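Local coordinates for protein putative fructosamine-3-kinase (Thermobifida fusca YX, PDB 3F7W) that probably acts as a kinase of the fructosamine kinase family, transferring phosphate to an acceptor that has not been established, at residues A[63-68]-A[74-79]; A[143-148]-A[255-260]; A[261-266]-A[275-280]. One frame throughout, in Å; residues are numbered along the deposited sequence.

Interaction 1: A[63-68]-A[74-79]. With EDO (1,2-ethanediol), chain H.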
# COMPACT_ATOMS: atom_id res chain seq x y z
N LEU A 63 -4.65 -11.17 -4.79
CA LEU A 63 -6.06 -10.89 -4.49
C LEU A 63 -6.29 -9.40 -4.33
O LEU A 63 -7.32 -8.85 -4.77
CB LEU A 63 -6.54 -11.67 -3.28
CG LEU A 63 -6.56 -13.22 -3.40
CD1 LEU A 63 -7.29 -13.85 -2.21
CD2 LEU A 63 -7.20 -13.67 -4.70
N GLY A 64 -5.33 -8.72 -3.71
CA GLY A 64 -5.44 -7.28 -3.50
C GLY A 64 -5.39 -6.53 -4.82
O GLY A 64 -6.16 -5.61 -5.02
N LEU A 65 -4.52 -6.96 -5.73
CA LEU A 65 -4.46 -6.34 -7.06
C LEU A 65 -5.78 -6.54 -7.82
O LEU A 65 -6.29 -5.60 -8.45
CB LEU A 65 -3.29 -6.90 -7.87
CG LEU A 65 -1.87 -6.44 -7.55
CD1 LEU A 65 -0.79 -7.34 -8.21
CD2 LEU A 65 -1.66 -4.95 -7.90
N ASP A 66 -6.35 -7.75 -7.74
CA ASP A 66 -7.60 -8.04 -8.44
C ASP A 66 -8.72 -7.19 -7.90
O ASP A 66 -9.54 -6.66 -8.64
CB ASP A 66 -7.93 -9.53 -8.33
CG ASP A 66 -9.29 -9.89 -8.93
OD1 ASP A 66 -9.42 -9.84 -10.15
OD2 ASP A 66 -10.19 -10.23 -8.16
N TRP A 67 -8.78 -7.09 -6.59
CA TRP A 67 -9.85 -6.38 -5.92
C TRP A 67 -9.74 -4.87 -6.10
O TRP A 67 -10.72 -4.17 -6.34
CB TRP A 67 -9.82 -6.79 -4.45
CG TRP A 67 -10.89 -6.17 -3.57
CD1 TRP A 67 -12.20 -6.54 -3.47
CD2 TRP A 67 -10.69 -5.16 -2.57
NE1 TRP A 67 -12.85 -5.77 -2.52
CE2 TRP A 67 -11.93 -4.93 -1.94
CE3 TRP A 67 -9.57 -4.42 -2.15
CZ2 TRP A 67 -12.09 -4.00 -0.90
CZ3 TRP A 67 -9.73 -3.50 -1.14
CH2 TRP A 67 -10.97 -3.31 -0.51
N LEU A 68 -8.53 -4.35 -6.00
CA LEU A 68 -8.31 -2.93 -6.12
C LEU A 68 -8.46 -2.43 -7.55
O LEU A 68 -8.77 -1.24 -7.78
CB LEU A 68 -6.90 -2.65 -5.55
CG LEU A 68 -6.47 -1.30 -5.12
CD1 LEU A 68 -7.33 -0.82 -3.91
CD2 LEU A 68 -4.94 -1.41 -4.83
N SER A 74 -8.47 2.47 -13.86
CA SER A 74 -7.71 1.87 -12.78
C SER A 74 -6.21 2.10 -12.95
O SER A 74 -5.65 1.83 -14.04
CB SER A 74 -7.91 0.35 -12.70
OG SER A 74 -7.08 -0.19 -11.68
N PRO A 75 -5.53 2.55 -11.89
CA PRO A 75 -4.07 2.66 -11.94
C PRO A 75 -3.36 1.35 -11.51
O PRO A 75 -2.16 1.36 -11.35
CB PRO A 75 -3.78 3.77 -10.92
CG PRO A 75 -4.84 3.60 -9.93
CD PRO A 75 -6.06 3.02 -10.60
N VAL A 76 -4.09 0.25 -11.37
CA VAL A 76 -3.55 -1.00 -10.82
C VAL A 76 -3.10 -1.90 -11.98
O VAL A 76 -3.88 -2.13 -12.91
CB VAL A 76 -4.66 -1.76 -10.01
CG1 VAL A 76 -4.10 -3.04 -9.38
CG2 VAL A 76 -5.23 -0.84 -8.93
N PRO A 77 -1.90 -2.47 -11.90
CA PRO A 77 -1.50 -3.43 -12.97
C PRO A 77 -2.36 -4.69 -12.99
O PRO A 77 -2.78 -5.19 -11.94
CB PRO A 77 -0.08 -3.82 -12.61
CG PRO A 77 0.33 -2.93 -11.56
CD PRO A 77 -0.87 -2.38 -10.86
N GLN A 78 -2.55 -5.23 -14.20
CA GLN A 78 -3.22 -6.50 -14.39
C GLN A 78 -2.26 -7.66 -14.07
O GLN A 78 -1.09 -7.60 -14.38
CB GLN A 78 -3.67 -6.63 -15.85
CG GLN A 78 -4.58 -5.51 -16.35
CD GLN A 78 -4.98 -5.75 -17.80
OE1 GLN A 78 -4.32 -6.52 -18.50
NE2 GLN A 78 -6.05 -5.11 -18.24
N VAL A 79 -2.80 -8.69 -13.47
CA VAL A 79 -2.03 -9.87 -13.09
C VAL A 79 -2.16 -10.87 -14.23
O VAL A 79 -3.27 -11.14 -14.68
CB VAL A 79 -2.58 -10.45 -11.78
CG1 VAL A 79 -1.89 -11.78 -11.47
CG2 VAL A 79 -2.33 -9.41 -10.65
C1 EDO H . -1.87 -5.45 -20.32
O1 EDO H . -2.97 -4.60 -20.65
C2 EDO H . -1.53 -6.32 -21.51
O2 EDO H . -0.12 -6.55 -21.51
O HOH W 1 -5.30 -6.06 -11.23
O HOH W 2 -8.36 0.45 -9.69
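S74 OG is gripped by several groups at the end of helix 57-68, where it shares a bound water with L68 O. It accepts a hydrogen bond from V76 N at 3.0 Å, with an N-H...O angle of 159°. This is an ST turn, spanning S74 to V76. S74 OG also has a weak bond with G69 O. The water donates to L68 O at 2.6 Å and so lies between the last turn of the helix and the loop. A second water joins P77 O, to which it donates at 2.8 Å, with L65 O, where its bond is weak.

The rest of the contact is apolar. L65 points at the loop and spreads its two methyls. L65 CD2 presses on V76 CG1 at 3.4 Å, tighter than a usual van der Waals contact, and also reaches P77 CD. L65 CD1 lies against V79 CG2 at 3.6 Å, the two side chains crossing at about a right angle. The two methyls of V76 divide the work. With CG1 anti to the backbone N (chi1 -178°), V76 CG1 goes to L65 and V76 CG2 goes to L68, lying 4.0 Å from L68 CG. Beyond the contact, Q78 OE1 accepts a weak bond from a 1,2-ethanediol, probably from the crystallisation liquor.

This is the link between a helix and the strand that follows it, consistent with the αC-β4 region of the protein kinase-like fold. Strand 86-90 adds M89 against L65 and P77, and L87 against V79. Helix 99-114 brings M112 to L68, and strand 206-209 brings V209 to V76.

Interaction 2: A[143-148]-A[255-260]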
# COMPACT_ATOMS: atom_id res chain seq x y z
N GLU A 143 -12.05 1.58 15.92
CA GLU A 143 -11.69 0.27 16.47
C GLU A 143 -10.74 -0.52 15.55
O GLU A 143 -9.78 -1.13 16.00
CB GLU A 143 -12.96 -0.54 16.71
CG GLU A 143 -13.84 -0.04 17.86
CD GLU A 143 -14.56 1.30 17.61
OE1 GLU A 143 -14.81 1.71 16.44
OE2 GLU A 143 -14.91 1.94 18.63
N PHE A 144 -11.07 -0.55 14.27
CA PHE A 144 -10.21 -1.17 13.29
C PHE A 144 -8.79 -0.58 13.33
O PHE A 144 -7.80 -1.30 13.36
CB PHE A 144 -10.85 -0.99 11.91
CG PHE A 144 -9.96 -1.33 10.78
CD1 PHE A 144 -9.66 -2.66 10.49
CD2 PHE A 144 -9.41 -0.33 9.98
CE1 PHE A 144 -8.83 -2.97 9.44
CE2 PHE A 144 -8.59 -0.65 8.92
CZ PHE A 144 -8.30 -1.96 8.65
N TYR A 145 -8.69 0.75 13.32
CA TYR A 145 -7.39 1.40 13.23
C TYR A 145 -6.57 1.13 14.50
O TYR A 145 -5.43 0.67 14.41
CB TYR A 145 -7.58 2.89 13.03
CG TYR A 145 -6.33 3.63 12.63
CD1 TYR A 145 -5.67 3.31 11.45
CD2 TYR A 145 -5.83 4.69 13.39
CE1 TYR A 145 -4.52 4.02 11.04
CE2 TYR A 145 -4.71 5.40 12.99
CZ TYR A 145 -4.05 5.06 11.82
OH TYR A 145 -2.92 5.74 11.41
N ALA A 146 -7.17 1.37 15.66
CA ALA A 146 -6.49 1.15 16.94
C ALA A 146 -6.01 -0.30 17.07
O ALA A 146 -4.82 -0.55 17.28
CB ALA A 146 -7.38 1.54 18.12
N GLU A 147 -6.91 -1.25 16.88
CA GLU A 147 -6.66 -2.65 17.25
C GLU A 147 -5.90 -3.43 16.17
O GLU A 147 -5.13 -4.34 16.49
CB GLU A 147 -7.98 -3.36 17.52
CG GLU A 147 -8.79 -2.74 18.66
CD GLU A 147 -10.20 -3.25 18.73
OE1 GLU A 147 -10.44 -4.39 18.33
OE2 GLU A 147 -11.09 -2.54 19.24
N GLN A 148 -6.12 -3.05 14.92
CA GLN A 148 -5.53 -3.76 13.76
C GLN A 148 -4.47 -2.99 12.96
O GLN A 148 -3.72 -3.61 12.18
CB GLN A 148 -6.66 -4.24 12.83
CG GLN A 148 -7.53 -5.26 13.56
CD GLN A 148 -8.77 -5.74 12.81
OE1 GLN A 148 -9.77 -6.01 13.46
NE2 GLN A 148 -8.69 -5.88 11.46
N ILE A 255 -4.22 14.57 8.77
CA ILE A 255 -3.11 13.89 8.10
C ILE A 255 -2.16 13.15 9.07
O ILE A 255 -1.89 11.98 8.85
CB ILE A 255 -2.36 14.81 7.11
CG1 ILE A 255 -3.30 15.17 5.93
CG2 ILE A 255 -1.05 14.13 6.62
CD1 ILE A 255 -2.75 16.19 4.99
N PRO A 256 -1.66 13.81 10.13
CA PRO A 256 -0.82 13.03 11.07
C PRO A 256 -1.45 11.74 11.65
O PRO A 256 -0.75 10.71 11.78
CB PRO A 256 -0.51 14.03 12.20
CG PRO A 256 -0.69 15.37 11.58
CD PRO A 256 -1.73 15.23 10.50
N LEU A 257 -2.73 11.81 12.02
CA LEU A 257 -3.44 10.66 12.57
C LEU A 257 -3.28 9.47 11.65
O LEU A 257 -2.93 8.37 12.09
CB LEU A 257 -4.93 10.98 12.76
CG LEU A 257 -5.84 9.84 13.22
CD1 LEU A 257 -5.47 9.37 14.61
CD2 LEU A 257 -7.31 10.29 13.15
N HIS A 258 -3.51 9.72 10.36
CA HIS A 258 -3.44 8.67 9.35
C HIS A 258 -2.04 8.20 8.98
O HIS A 258 -1.91 7.18 8.29
CB HIS A 258 -4.19 9.10 8.09
CG HIS A 258 -5.67 9.15 8.28
ND1 HIS A 258 -6.44 8.01 8.38
CD2 HIS A 258 -6.52 10.19 8.41
CE1 HIS A 258 -7.70 8.35 8.56
NE2 HIS A 258 -7.77 9.67 8.59
N GLN A 259 -1.03 8.94 9.41
CA GLN A 259 0.36 8.60 9.21
C GLN A 259 0.94 7.74 10.33
O GLN A 259 2.05 7.22 10.21
CB GLN A 259 1.19 9.88 9.05
CG GLN A 259 0.88 10.62 7.75
CD GLN A 259 1.59 11.95 7.57
OE1 GLN A 259 2.01 12.58 8.55
NE2 GLN A 259 1.68 12.41 6.32
N LEU A 260 0.19 7.56 11.41
CA LEU A 260 0.70 6.79 12.55
C LEU A 260 0.93 5.32 12.21
O LEU A 260 1.96 4.76 12.58
CB LEU A 260 -0.21 6.95 13.77
CG LEU A 260 -0.26 8.38 14.35
CD1 LEU A 260 -1.24 8.44 15.53
CD2 LEU A 260 1.12 8.90 14.76
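Y145 reaches from helix 141-159 to L257 on helix 251-270, within the helical lobe of a protein kinase-like fold. The segment axes are 11.6 Å apart at their closest, and their directions differ by 42°. One long side chain therefore spans most of the gap.

Y145 CG is anti to the backbone N (chi1 -167°), and this sends the ring straight across. The phenol Y145 OH donates to L257 O at 2.7 Å. The bond lies in the carbonyl plane, on a lone pair, with a C=O...O angle of 141°. L257 O sits at the ring edge, near the ring plane. The ring of W141 stacks on the Y145 ring and would restrict its rotation.

L257 does not start out toward Y145, but L257 CD1 lies 4.4 Å from Y145 CE2. L260 lies beyond the hydroxyl, with L260 CB 3.8 Å from Y145 OH. H258 CA approaches the tyrosine ring obliquely. H258 leaves its backbone away from segment 143-148, and its ring meets those of W141 and H218.

The hydroxyl sits at a kink in helix 251-270. H261 N has no bond to the turn before it, where L257 O would be the usual acceptor. Y145 OH fills that place: it accepts from H261 N and donates to L257 O. The tyrosine thus bridges a donor and an acceptor that a regular helix would pair directly. L257 O also accepts from L260 N at 3.3 Å, so two donors share this one carbonyl oxygen.

Interaction 3: A[261-266]-A[275-280]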
# COMPACT_ATOMS: atom_id res chain seq x y z
N HIS A 261 0.00 4.72 11.46
CA HIS A 261 0.15 3.31 11.08
C HIS A 261 1.44 3.10 10.27
O HIS A 261 2.27 2.30 10.67
CB HIS A 261 -1.09 2.81 10.30
CG HIS A 261 -0.84 1.54 9.56
ND1 HIS A 261 -0.59 0.34 10.20
CD2 HIS A 261 -0.78 1.29 8.22
CE1 HIS A 261 -0.38 -0.60 9.28
NE2 HIS A 261 -0.48 -0.05 8.08
N PRO A 262 1.60 3.80 9.11
CA PRO A 262 2.84 3.57 8.35
C PRO A 262 4.08 3.88 9.13
O PRO A 262 5.08 3.18 8.96
CB PRO A 262 2.71 4.53 7.15
CG PRO A 262 1.65 5.49 7.51
CD PRO A 262 0.72 4.73 8.41
N LEU A 263 4.04 4.91 9.98
CA LEU A 263 5.24 5.23 10.75
C LEU A 263 5.65 4.14 11.75
O LEU A 263 6.86 3.86 11.93
CB LEU A 263 5.13 6.61 11.44
CG LEU A 263 5.29 7.78 10.44
CD1 LEU A 263 4.83 9.10 11.10
CD2 LEU A 263 6.76 7.88 9.86
N LEU A 264 4.66 3.54 12.41
CA LEU A 264 4.92 2.40 13.28
C LEU A 264 5.45 1.17 12.54
O LEU A 264 6.35 0.47 13.03
CB LEU A 264 3.66 2.04 14.07
CG LEU A 264 3.32 3.03 15.19
CD1 LEU A 264 1.86 2.84 15.61
CD2 LEU A 264 4.28 2.88 16.41
N VAL A 265 4.92 0.92 11.35
CA VAL A 265 5.46 -0.14 10.50
C VAL A 265 6.92 0.14 10.16
O VAL A 265 7.75 -0.76 10.21
CB VAL A 265 4.60 -0.34 9.23
CG1 VAL A 265 5.28 -1.34 8.25
CG2 VAL A 265 3.23 -0.85 9.64
N HIS A 266 7.25 1.40 9.85
CA HIS A 266 8.63 1.74 9.47
C HIS A 266 9.60 1.53 10.65
O HIS A 266 10.71 1.01 10.48
CB HIS A 266 8.71 3.15 8.90
CG HIS A 266 7.81 3.36 7.73
ND1 HIS A 266 7.51 2.34 6.84
CD2 HIS A 266 7.13 4.45 7.31
CE1 HIS A 266 6.65 2.79 5.94
NE2 HIS A 266 6.43 4.07 6.18
N ARG A 275 11.83 6.92 14.51
CA ARG A 275 11.27 7.18 15.83
C ARG A 275 10.87 8.63 16.05
O ARG A 275 9.75 8.91 16.48
CB ARG A 275 12.23 6.73 16.93
CG ARG A 275 11.71 7.04 18.34
CD ARG A 275 12.71 6.77 19.43
NE ARG A 275 12.19 7.27 20.71
CZ ARG A 275 12.32 8.52 21.14
NH1 ARG A 275 12.99 9.43 20.43
NH2 ARG A 275 11.78 8.88 22.29
N THR A 276 11.79 9.57 15.82
CA THR A 276 11.45 10.96 16.13
C THR A 276 10.25 11.43 15.27
O THR A 276 9.38 12.16 15.76
CB THR A 276 12.65 11.92 16.04
OG1 THR A 276 13.15 11.93 14.70
CG2 THR A 276 13.76 11.48 16.98
N THR A 277 10.18 10.99 14.02
CA THR A 277 9.03 11.37 13.17
C THR A 277 7.73 10.80 13.76
O THR A 277 6.69 11.47 13.82
CB THR A 277 9.19 10.88 11.73
OG1 THR A 277 10.43 11.36 11.19
CG2 THR A 277 8.02 11.37 10.86
N LEU A 278 7.79 9.54 14.18
CA LEU A 278 6.63 8.94 14.86
C LEU A 278 6.20 9.79 16.05
O LEU A 278 5.02 10.12 16.20
CB LEU A 278 6.96 7.51 15.29
CG LEU A 278 5.86 6.83 16.12
CD1 LEU A 278 4.56 6.71 15.34
CD2 LEU A 278 6.34 5.50 16.64
N VAL A 279 7.16 10.15 16.92
CA VAL A 279 6.84 10.91 18.11
C VAL A 279 6.24 12.26 17.74
O VAL A 279 5.21 12.65 18.29
CB VAL A 279 8.06 11.11 19.04
CG1 VAL A 279 7.74 12.10 20.19
CG2 VAL A 279 8.53 9.75 19.57
N ASP A 280 6.87 12.94 16.80
CA ASP A 280 6.43 14.27 16.39
C ASP A 280 5.01 14.21 15.81
O ASP A 280 4.19 15.10 16.03
CB ASP A 280 7.38 14.84 15.34
CG ASP A 280 8.75 15.23 15.92
OD1 ASP A 280 8.92 15.24 17.16
OD2 ASP A 280 9.66 15.49 15.10
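Flat groups flank the seam of L263 and L264 against T277 and L278 without entering it. One face of the H266 ring covers P262 C, 3.6 Å from the ring plane and offset toward the rim; the ring also meets that of F229. The R275 guanidinium has V279 CG2 over its centre on one face, while R275 NE makes a salt bridge with D167.

The contacts across the seam are between carbons, without polar bonds. L278 CG is anti to the backbone N (chi1 175°), which brings both methyls to the neighbouring helix. L278 CD1 lies between L263 CB, at 3.9 Å, and L264 CG. L278 CD2 presses on L264 CD2 at 3.3 Å, a tight fit. The methyl end of L263 goes to T277, with L263 CD2 3.8 Å from T277 CG2, the side chains crossing at about a right angle.

L264 also packs on I150, Y153 and L154 of helix 141-159. Cutting L264 back to an alanine is likely to leave L278 CD2 without its methyl partner and open a gap toward that helix.

The segment axes come within 9.4 Å, with 155° between their directions. This is an antiparallel helical hairpin: helices 251-270 and 275-286, joined by a short loop, pack in the helical lobe of the kinase-like fold.

The three interactions follow one another along the chain. Interaction 1 belongs to the region of the five-stranded sheet, where helix 57-68 leads into edge strand 79-83. Interactions 2 and 3 lie across the chain's centre in the helical part. The centre of interaction 1 is about 24 Å from that of interaction 2 and about 28 Å from that of interaction 3, and it touches neither. Interactions 2 and 3 have centres about 12 Å apart and share helix 251-270. They meet through the Y145-H261 hydrogen bond and where L260 CD2 packs against L278 CD1 at 4.1 Å. Helix 251-270 is thus joined to both helix 141-159 and helix 275-286. The set samples both lobes of a two-lobed kinase-like fold.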